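Side-chain contacts in alkyl hydroperoxide reductase E (Mycobacterium tuberculosis, PDB 5C04), which probably reduces hydrogen peroxide and organic hydroperoxides to water and alcohols, as a mycoredoxin-dependent thiol peroxidase: residues 22-27 / 31-36; 59-64 / 88-93; 10-15 / 66-71. The protein carries 1 engineered substitution. All blocks are in the same frame, centred on the assembly; numbering follows the deposited sequence. Where two conformers were deposited one is given.

Interaction 1. Residues 22-27 / 31-36; sequences VTLRGY and KNVLLV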
loop_
_atom_site.group_PDB
_atom_site.type_symbol
_atom_site.label_atom_id
_atom_site.label_comp_id
_atom_site.label_asym_id
_atom_site.label_seq_id
_atom_site.Cartn_x
_atom_site.Cartn_y
_atom_site.Cartn_z
ATOM N N VAL A 22 -5.755 -15.951 -6.495
ATOM C CA VAL A 22 -5.010 -16.465 -7.639
ATOM C C VAL A 22 -3.849 -17.281 -7.106
ATOM O O VAL A 22 -3.097 -16.818 -6.267
ATOM C CB VAL A 22 -4.475 -15.302 -8.472
ATOM C CG1 VAL A 22 -3.555 -15.813 -9.577
ATOM C CG2 VAL A 22 -5.616 -14.483 -9.050
ATOM N N THR A 23 -3.725 -18.533 -7.575
ATOM C CA THR A 23 -2.612 -19.394 -7.162
ATOM C C THR A 23 -1.765 -19.680 -8.394
ATOM O O THR A 23 -2.293 -19.784 -9.492
ATOM C CB THR A 23 -3.111 -20.706 -6.504
ATOM O OG1 THR A 23 -3.705 -20.408 -5.239
ATOM C CG2 THR A 23 -1.977 -21.727 -6.285
ATOM N N LEU A 24 -0.450 -19.777 -8.215
ATOM C CA LEU A 24 0.445 -20.082 -9.350
ATOM C C LEU A 24 0.174 -21.503 -9.886
ATOM O O LEU A 24 0.093 -21.721 -11.103
ATOM C CB LEU A 24 1.908 -19.972 -8.928
ATOM C CG LEU A 24 2.963 -20.226 -10.021
ATOM C CD1 LEU A 24 2.832 -19.206 -11.133
ATOM C CD2 LEU A 24 4.382 -20.230 -9.472
ATOM N N ARG A 25 0.037 -22.444 -8.959
ATOM C CA ARG A 25 -0.159 -23.874 -9.309
ATOM C C ARG A 25 -1.388 -24.130 -10.177
ATOM O O ARG A 25 -1.390 -25.082 -10.986
ATOM C CB ARG A 25 -0.243 -24.697 -8.029
ATOM C CG ARG A 25 -0.175 -26.202 -8.232
ATOM C CD ARG A 25 0.119 -26.871 -6.910
ATOM N NE ARG A 25 1.532 -26.732 -6.544
ATOM C CZ ARG A 25 2.456 -27.687 -6.681
ATOM N NH1 ARG A 25 2.142 -28.870 -7.179
ATOM N NH2 ARG A 25 3.707 -27.453 -6.309
ATOM N N GLY A 26 -2.423 -23.307 -10.021
ATOM C CA GLY A 26 -3.619 -23.359 -10.872
ATOM C C GLY A 26 -3.343 -23.413 -12.371
ATOM O O GLY A 26 -4.119 -23.996 -13.128
ATOM N N TYR A 27 -2.231 -22.826 -12.802
ATOM C CA TYR A 27 -1.895 -22.749 -14.228
ATOM C C TYR A 27 -1.124 -23.971 -14.762
ATOM O O TYR A 27 -0.935 -24.113 -15.987
ATOM C CB TYR A 27 -1.090 -21.480 -14.515
ATOM C CG TYR A 27 -1.858 -20.193 -14.303
ATOM C CD1 TYR A 27 -2.707 -19.694 -15.290
ATOM C CD2 TYR A 27 -1.753 -19.481 -13.104
ATOM C CE1 TYR A 27 -3.401 -18.499 -15.100
ATOM C CE2 TYR A 27 -2.453 -18.303 -12.908
ATOM C CZ TYR A 27 -3.275 -17.822 -13.899
ATOM O OH TYR A 27 -3.964 -16.643 -13.711
ATOM N N LYS A 31 -1.005 -23.332 -18.868
ATOM C CA LYS A 31 -0.384 -22.106 -19.361
ATOM C C LYS A 31 1.012 -21.856 -18.808
ATOM O O LYS A 31 1.315 -22.192 -17.653
ATOM C CB LYS A 31 -1.279 -20.918 -19.028
ATOM C CG LYS A 31 -2.638 -20.967 -19.703
ATOM C CD LYS A 31 -3.459 -19.736 -19.374
ATOM C CE LYS A 31 -4.911 -19.891 -19.786
ATOM N NZ LYS A 31 -5.056 -19.770 -21.261
ATOM N N ASN A 32 1.850 -21.250 -19.646
ATOM C CA ASN A 32 3.056 -20.569 -19.200
ATOM C C ASN A 32 2.633 -19.268 -18.526
ATOM O O ASN A 32 1.691 -18.606 -18.976
ATOM C CB ASN A 32 4.001 -20.286 -20.367
ATOM C CG ASN A 32 4.327 -21.542 -21.148
ATOM O OD1 ASN A 32 4.857 -22.495 -20.580
ATOM N ND2 ASN A 32 3.980 -21.560 -22.432
ATOM N N VAL A 33 3.340 -18.913 -17.467
ATOM C CA VAL A 33 2.976 -17.746 -16.658
ATOM C C VAL A 33 4.109 -16.743 -16.628
ATOM O O VAL A 33 5.227 -17.058 -16.204
ATOM C CB VAL A 33 2.591 -18.140 -15.223
ATOM C CG1 VAL A 33 2.098 -16.913 -14.449
ATOM C CG2 VAL A 33 1.520 -19.222 -15.182
ATOM N N LEU A 34 3.775 -15.508 -17.007
ATOM C CA LEU A 34 4.666 -14.364 -16.899
ATOM C C LEU A 34 4.349 -13.685 -15.567
ATOM O O LEU A 34 3.208 -13.237 -15.356
ATOM C CB LEU A 34 4.421 -13.367 -18.027
ATOM C CG LEU A 34 5.291 -12.115 -18.033
ATOM C CD1 LEU A 34 6.751 -12.407 -18.319
ATOM C CD2 LEU A 34 4.738 -11.100 -19.019
ATOM N N LEU A 35 5.352 -13.640 -14.709
ATOM C CA LEU A 35 5.257 -12.928 -13.404
ATOM C C LEU A 35 5.993 -11.613 -13.510
ATOM O O LEU A 35 7.223 -11.599 -13.710
ATOM C CB LEU A 35 5.903 -13.747 -12.291
ATOM C CG LEU A 35 5.333 -15.151 -12.075
ATOM C CD1 LEU A 35 6.069 -15.849 -10.954
ATOM C CD2 LEU A 35 3.841 -15.114 -11.805
ATOM N N VAL A 36 5.243 -10.505 -13.400
ATOM C CA VAL A 36 5.817 -9.158 -13.486
ATOM C C VAL A 36 5.758 -8.507 -12.087
ATOM O O VAL A 36 4.757 -7.883 -11.695
ATOM C CB VAL A 36 5.106 -8.283 -14.544
ATOM C CG1 VAL A 36 5.794 -6.920 -14.651
ATOM C CG2 VAL A 36 5.070 -9.011 -15.917
#

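Interaction 2. Residues 59-64 / 88-93; sequences EFENDD and TFPLLS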
loop_
_atom_site.group_PDB
_atom_site.type_symbol
_atom_site.label_atom_id
_atom_site.label_comp_id
_atom_site.label_asym_id
_atom_site.label_seq_id
_atom_site.Cartn_x
_atom_site.Cartn_y
_atom_site.Cartn_z
ATOM N N GLU A 59 -0.527 -10.577 -26.536
ATOM C CA GLU A 59 0.757 -11.269 -26.630
ATOM C C GLU A 59 1.142 -11.986 -25.331
ATOM O O GLU A 59 1.970 -12.884 -25.334
ATOM C CB GLU A 59 1.860 -10.294 -27.026
ATOM C CG GLU A 59 1.569 -9.562 -28.331
ATOM C CD GLU A 59 2.686 -8.630 -28.751
ATOM O OE1 GLU A 59 3.831 -8.809 -28.268
ATOM O OE2 GLU A 59 2.414 -7.720 -29.574
ATOM N N PHE A 60 0.526 -11.595 -24.218
ATOM C CA PHE A 60 0.857 -12.135 -22.910
ATOM C C PHE A 60 -0.240 -12.957 -22.251
ATOM O O PHE A 60 0.053 -13.784 -21.390
ATOM C CB PHE A 60 1.224 -10.975 -21.979
ATOM C CG PHE A 60 2.366 -10.138 -22.481
ATOM C CD1 PHE A 60 3.639 -10.666 -22.541
ATOM C CD2 PHE A 60 2.171 -8.838 -22.885
ATOM C CE1 PHE A 60 4.703 -9.915 -23.004
ATOM C CE2 PHE A 60 3.239 -8.059 -23.335
ATOM C CZ PHE A 60 4.509 -8.607 -23.399
ATOM N N GLU A 61 -1.488 -12.680 -22.610
ATOM C CA GLU A 61 -2.639 -13.344 -22.033
ATOM C C GLU A 61 -3.436 -13.884 -23.203
ATOM O O GLU A 61 -4.094 -13.125 -23.916
ATOM C CB GLU A 61 -3.468 -12.345 -21.209
ATOM C CG GLU A 61 -4.559 -12.931 -20.338
ATOM C CD GLU A 61 -5.364 -11.838 -19.658
ATOM O OE1 GLU A 61 -6.164 -11.188 -20.375
ATOM O OE2 GLU A 61 -5.182 -11.620 -18.432
ATOM N N ASN A 62 -3.366 -15.201 -23.383
ATOM C CA ASN A 62 -3.916 -15.892 -24.560
ATOM C C ASN A 62 -4.082 -17.380 -24.231
ATOM O O ASN A 62 -4.021 -17.753 -23.066
ATOM C CB ASN A 62 -3.012 -15.642 -25.777
ATOM C CG ASN A 62 -1.568 -16.067 -25.555
ATOM O OD1 ASN A 62 -1.279 -17.180 -25.085
ATOM N ND2 ASN A 62 -0.643 -15.171 -25.899
ATOM N N ASP A 63 -4.300 -18.220 -25.241
ATOM C CA ASP A 63 -4.479 -19.660 -25.010
ATOM C C ASP A 63 -3.256 -20.352 -24.405
ATOM O O ASP A 63 -3.407 -21.355 -23.703
ATOM C CB ASP A 63 -4.862 -20.371 -26.318
ATOM C CG ASP A 63 -6.247 -19.983 -26.823
ATOM O OD1 ASP A 63 -7.066 -19.482 -26.023
ATOM O OD2 ASP A 63 -6.524 -20.209 -28.028
ATOM N N ASP A 64 -2.062 -19.813 -24.661
ATOM C CA ASP A 64 -0.809 -20.421 -24.189
ATOM C C ASP A 64 -0.193 -19.786 -22.935
ATOM O O ASP A 64 0.618 -20.429 -22.257
ATOM C CB ASP A 64 0.235 -20.366 -25.304
ATOM C CG ASP A 64 -0.263 -20.986 -26.597
ATOM O OD1 ASP A 64 -0.930 -22.027 -26.520
ATOM O OD2 ASP A 64 0.003 -20.411 -27.666
ATOM N N THR A 88 -6.994 -5.016 -17.406
ATOM C CA THR A 88 -7.925 -6.139 -17.209
ATOM C C THR A 88 -7.256 -7.438 -16.777
ATOM O O THR A 88 -7.943 -8.433 -16.507
ATOM C CB THR A 88 -8.734 -6.421 -18.489
ATOM O OG1 THR A 88 -7.841 -6.787 -19.542
ATOM C CG2 THR A 88 -9.536 -5.202 -18.899
ATOM N N PHE A 89 -5.928 -7.460 -16.752
ATOM C CA PHE A 89 -5.183 -8.608 -16.257
ATOM C C PHE A 89 -5.102 -8.552 -14.724
ATOM O O PHE A 89 -5.388 -7.492 -14.135
ATOM C CB PHE A 89 -3.780 -8.668 -16.904
ATOM C CG PHE A 89 -2.993 -7.370 -16.805
ATOM C CD1 PHE A 89 -3.105 -6.390 -17.789
ATOM C CD2 PHE A 89 -2.168 -7.113 -15.709
ATOM C CE1 PHE A 89 -2.406 -5.196 -17.687
ATOM C CE2 PHE A 89 -1.468 -5.907 -15.611
ATOM C CZ PHE A 89 -1.579 -4.960 -16.614
ATOM N N PRO A 90 -4.679 -9.653 -14.068
ATOM C CA PRO A 90 -4.595 -9.642 -12.607
ATOM C C PRO A 90 -3.392 -8.871 -12.069
ATOM O O PRO A 90 -2.257 -9.077 -12.514
ATOM C CB PRO A 90 -4.470 -11.128 -12.224
ATOM C CG PRO A 90 -4.925 -11.875 -13.435
ATOM C CD PRO A 90 -4.545 -11.032 -14.602
ATOM N N LEU A 91 -3.680 -7.987 -11.113
ATOM C CA LEU A 91 -2.679 -7.336 -10.273
ATOM C C LEU A 91 -2.835 -7.980 -8.926
ATOM O O LEU A 91 -3.940 -7.929 -8.351
ATOM C CB LEU A 91 -2.959 -5.856 -10.147
ATOM C CG LEU A 91 -2.553 -4.975 -11.334
ATOM C CD1 LEU A 91 -3.432 -5.137 -12.552
ATOM C CD2 LEU A 91 -2.587 -3.511 -10.927
ATOM N N LEU A 92 -1.762 -8.611 -8.453
ATOM C CA LEU A 92 -1.784 -9.378 -7.208
ATOM C C LEU A 92 -1.128 -8.641 -6.076
ATOM O O LEU A 92 -0.146 -7.922 -6.284
ATOM C CB LEU A 92 -1.084 -10.712 -7.371
ATOM C CG LEU A 92 -1.578 -11.572 -8.520
ATOM C CD1 LEU A 92 -0.914 -12.929 -8.393
ATOM C CD2 LEU A 92 -3.094 -11.694 -8.568
ATOM N N SER A 93 -1.675 -8.831 -4.865
ATOM C CA SER A 93 -1.230 -8.094 -3.670
ATOM C C SER A 93 -0.286 -8.895 -2.791
ATOM O O SER A 93 -0.725 -9.826 -2.101
ATOM C CB SER A 93 -2.441 -7.694 -2.831
ATOM O OG SER A 93 -3.190 -6.715 -3.485
HETATM O O HOH W 1 -7.439 -11.469 -16.878
HETATM O O HOH W 2 -8.184 -9.356 -19.910
#

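Interaction 3. Residues 10-15 / 66-71; sequences PDFTLR and AALAIS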
loop_
_atom_site.group_PDB
_atom_site.type_symbol
_atom_site.label_atom_id
_atom_site.label_comp_id
_atom_site.label_asym_id
_atom_site.label_seq_id
_atom_site.Cartn_x
_atom_site.Cartn_y
_atom_site.Cartn_z
ATOM N N PRO A 10 8.457 -20.860 -6.629
ATOM C CA PRO A 10 7.730 -21.008 -5.370
ATOM C C PRO A 10 6.238 -20.828 -5.565
ATOM O O PRO A 10 5.828 -19.904 -6.270
ATOM C CB PRO A 10 8.319 -19.894 -4.500
ATOM C CG PRO A 10 9.726 -19.790 -4.975
ATOM C CD PRO A 10 9.664 -20.033 -6.458
ATOM N N ASP A 11 5.417 -21.669 -4.937
ATOM C CA ASP A 11 3.973 -21.478 -5.047
ATOM C C ASP A 11 3.559 -20.260 -4.233
ATOM O O ASP A 11 4.232 -19.844 -3.281
ATOM C CB ASP A 11 3.152 -22.674 -4.538
ATOM C CG ASP A 11 1.742 -22.757 -5.196
ATOM O OD1 ASP A 11 1.402 -21.944 -6.102
ATOM O OD2 ASP A 11 0.981 -23.686 -4.820
ATOM N N PHE A 12 2.442 -19.697 -4.645
ATOM C CA PHE A 12 1.842 -18.616 -3.899
ATOM C C PHE A 12 0.354 -18.583 -4.120
ATOM O O PHE A 12 -0.137 -19.052 -5.140
ATOM C CB PHE A 12 2.469 -17.250 -4.264
ATOM C CG PHE A 12 2.317 -16.845 -5.728
ATOM C CD1 PHE A 12 1.102 -16.398 -6.231
ATOM C CD2 PHE A 12 3.406 -16.897 -6.595
ATOM C CE1 PHE A 12 0.967 -16.023 -7.564
ATOM C CE2 PHE A 12 3.280 -16.516 -7.925
ATOM C CZ PHE A 12 2.064 -16.072 -8.413
ATOM N N THR A 13 -0.341 -17.988 -3.148
ATOM C CA THR A 13 -1.748 -17.665 -3.282
ATOM C C THR A 13 -1.932 -16.220 -2.835
ATOM O O THR A 13 -1.689 -15.905 -1.657
ATOM C CB THR A 13 -2.634 -18.574 -2.409
ATOM O OG1 THR A 13 -2.315 -19.958 -2.660
ATOM C CG2 THR A 13 -4.115 -18.324 -2.699
ATOM N N LEU A 14 -2.377 -15.361 -3.754
ATOM C CA LEU A 14 -2.530 -13.923 -3.468
ATOM C C LEU A 14 -3.869 -13.403 -3.977
ATOM O O LEU A 14 -4.459 -13.929 -4.915
ATOM C CB LEU A 14 -1.387 -13.115 -4.131
ATOM C CG LEU A 14 0.037 -13.416 -3.661
ATOM C CD1 LEU A 14 1.060 -12.683 -4.532
ATOM C CD2 LEU A 14 0.293 -13.086 -2.191
ATOM N N ARG A 15 -4.333 -12.324 -3.375
ATOM C CA ARG A 15 -5.521 -11.642 -3.837
ATOM C C ARG A 15 -5.295 -10.740 -5.045
ATOM O O ARG A 15 -4.332 -9.951 -5.074
ATOM C CB ARG A 15 -6.052 -10.765 -2.708
ATOM C CG ARG A 15 -6.307 -11.486 -1.401
ATOM C CD ARG A 15 -7.777 -11.810 -1.274
ATOM N NE ARG A 15 -8.015 -12.559 -0.057
ATOM C CZ ARG A 15 -9.018 -13.403 0.107
ATOM N NH1 ARG A 15 -9.886 -13.609 -0.882
ATOM N NH2 ARG A 15 -9.134 -14.056 1.248
ATOM N N ALA A 66 -0.373 -16.722 -19.513
ATOM C CA ALA A 66 -1.064 -15.826 -18.595
ATOM C C ALA A 66 -0.043 -14.841 -18.058
ATOM O O ALA A 66 1.150 -15.145 -18.020
ATOM C CB ALA A 66 -1.692 -16.596 -17.455
ATOM N N ALA A 67 -0.507 -13.650 -17.683
ATOM C CA ALA A 67 0.366 -12.641 -17.099
ATOM C C ALA A 67 -0.209 -12.153 -15.772
ATOM O O ALA A 67 -1.392 -11.846 -15.692
ATOM C CB ALA A 67 0.551 -11.477 -18.036
ATOM N N LEU A 68 0.663 -12.085 -14.776
ATOM C CA LEU A 68 0.283 -11.623 -13.431
ATOM C C LEU A 68 1.241 -10.548 -12.985
ATOM O O LEU A 68 2.446 -10.770 -12.939
ATOM C CB LEU A 68 0.354 -12.780 -12.430
ATOM C CG LEU A 68 -0.391 -14.063 -12.826
ATOM C CD1 LEU A 68 -0.047 -15.230 -11.918
ATOM C CD2 LEU A 68 -1.878 -13.814 -12.815
ATOM N N ALA A 69 0.702 -9.396 -12.610
ATOM C CA ALA A 69 1.521 -8.324 -12.061
ATOM C C ALA A 69 1.493 -8.502 -10.542
ATOM O O ALA A 69 0.444 -8.879 -10.015
ATOM C CB ALA A 69 0.993 -6.977 -12.494
ATOM N N ILE A 70 2.626 -8.368 -9.877
ATOM C CA ILE A 70 2.682 -8.522 -8.404
ATOM C C ILE A 70 3.396 -7.346 -7.764
ATOM O O ILE A 70 4.506 -6.994 -8.159
ATOM C CB ILE A 70 3.452 -9.811 -8.033
ATOM C CG1 ILE A 70 2.817 -11.027 -8.740
ATOM C CG2 ILE A 70 3.546 -10.006 -6.517
ATOM C CD1 ILE A 70 3.565 -12.352 -8.588
ATOM N N SER A 71 2.772 -6.765 -6.737
ATOM C CA SER A 71 3.340 -5.618 -6.047
ATOM C C SER A 71 2.865 -5.654 -4.607
ATOM O O SER A 71 1.912 -6.368 -4.304
ATOM C CB SER A 71 2.880 -4.346 -6.739
ATOM O OG SER A 71 3.671 -3.243 -6.335
#

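Interaction 1. Residues 22-27 / 31-36
Tyr27 and Val33 form the tight centre of this contact, where CG2 of Val33 presses to 3.5 Å from CB of Tyr27. The same methyl lies 3.6 Å from CG of the tyrosine and also touches CD2, so it is wedged against the root of the side chain and the start of the ring, and the two side chains meet at roughly a right angle. With CG1 of Val33 trans to the backbone N (chi1 -175°), that methyl is turned to Leu24, whose CD1 stands 4.1 Å from CG1 of Val33. CD1 of Leu24 also comes to 4.3 Å from CD2 of Leu35, a looser apolar touch further along the strand. Leu24, Val33 and Leu35 are buried; Leu24 and Tyr27 belong to the turn that follows strand 21-23, Val33 and Leu35 to strand 32-37, an inner strand of the thioredoxin-fold sheet of peroxiredoxins. Within that turn the N of Tyr27 bonds to O of Leu24, and this oxygen lies in plane at an edge of the tyrosine ring. Leu68 of strand 65-71 packs against Tyr27, Val33 and Leu35 alike, so the cluster extends onto the neighbouring strand. The packing slackens toward Lys31, on the more open side. Here the backbone does the work: N of Lys31 donates to O of Tyr27 over 3.0 Å, nearly straight at 175° and in the carbonyl plane. The lysine chain passes the edge of the ring, near its plane, with CD 4.2 Å from CD1 of Tyr27, and then bends at its last torsion (chi4 -75°). NZ thereby leaves the tyrosine and donates to the backbone O of Asn62.

Interaction 2. Residues 59-64 / 88-93
Glu61 and Phe89 mark the closest approach of the two backbones, yet their CA atoms remain 7.9 Å apart and no direct hydrogen bond joins the segments. Residues 61-64 form an irregular loop, tightened by an Asx turn in which N of Asp64 donates to OD1 of Asn62 over 2.8 Å; residues 88-90 lead into strand 91-93. The gap is spanned by Glu61, whose CG is trans to its backbone N (chi1 -169°), so that the extended chain carries the carboxylate across. OE2 rests 3.6 Å from CB of Phe89 and 3.9 Å from CD of Pro90, meeting the base of the phenylalanine while its ring heads elsewhere, onto Leu57 and Ala69. Two waters supply the polar link. One donates to OE2 of Glu61 (2.7 Å) and to O of Thr88 (3.1 Å); the other donates to OE1 of Glu61 and is hydrogen-bonded to OG1 of Thr88. Each carboxylate oxygen is thus tied to Thr88 through its own water. The contact brings together two connections of the thioredoxin fold, the entry to strand 65-71 after helix 44-55 and the entry to strand 91-93 after helix 75-85, at the ends of successive beta-alpha-beta units.

Interaction 3. Residues 10-15 / 66-71
Ile70 meets both Phe12 and Leu14 in an apolar cluster on the thioredoxin-fold sheet, where strand 91-93 lies between strands 13-16 and 65-71. The CA atoms of Leu14 and Ile70 are 9.0 Å apart, and the segments touch by side chains alone. From CB, Ile70 divides into two arms. The short one is CG2, trans to the backbone N, which comes to 4.2 Å from CD1 of Leu14, the two side chains meeting about at right angles. The long arm runs through CG1 in an extended course (chi2 174°) to CD1, which reaches CZ of Phe12 at 4.0 Å. Phe12 and Ile70 approach from opposing directions, and the methyl sits oblique to the ring. With chi1 at 61°, CG of Phe12 sits between the backbone N and the carbonyl carbon, which directs the ring toward strand 65-71. Leu92 touches Phe12, Leu14 and Ile70, while Val101 of helix 100-104 packs on Phe12 and Leu14, so neighbouring elements complete the cluster. The far end of the phenyl ring also meets Leu68, whose CD1 lies near the ring plane at its edge, 4.2 Å from CZ of Phe12.

All three interactions reach one sheet. Interactions 1 and 3 have centres about 7 Å apart and are stitched by parallel strand pairing, with N of Leu34 2.8 Å from O of Ala66 and O of Val36 2.8 Å from N of Ile70. Strand 91-93 of interaction 2 pairs with both strands of interaction 3, parallel to 65-71 and antiparallel to 13-16: N of Leu92 lies 2.7 Å from O of Ala69, and N of Ser93 2.9 Å from O of Arg15. Interaction 1 joins interaction 2 where N of Asn32 approaches O of Asp64 at 3.0 Å. Cys46, the probable active-site cysteine, is about 10 Å from Phe89 and 11 Å from Ile70, side chain to side chain; interaction 1 lies away from it.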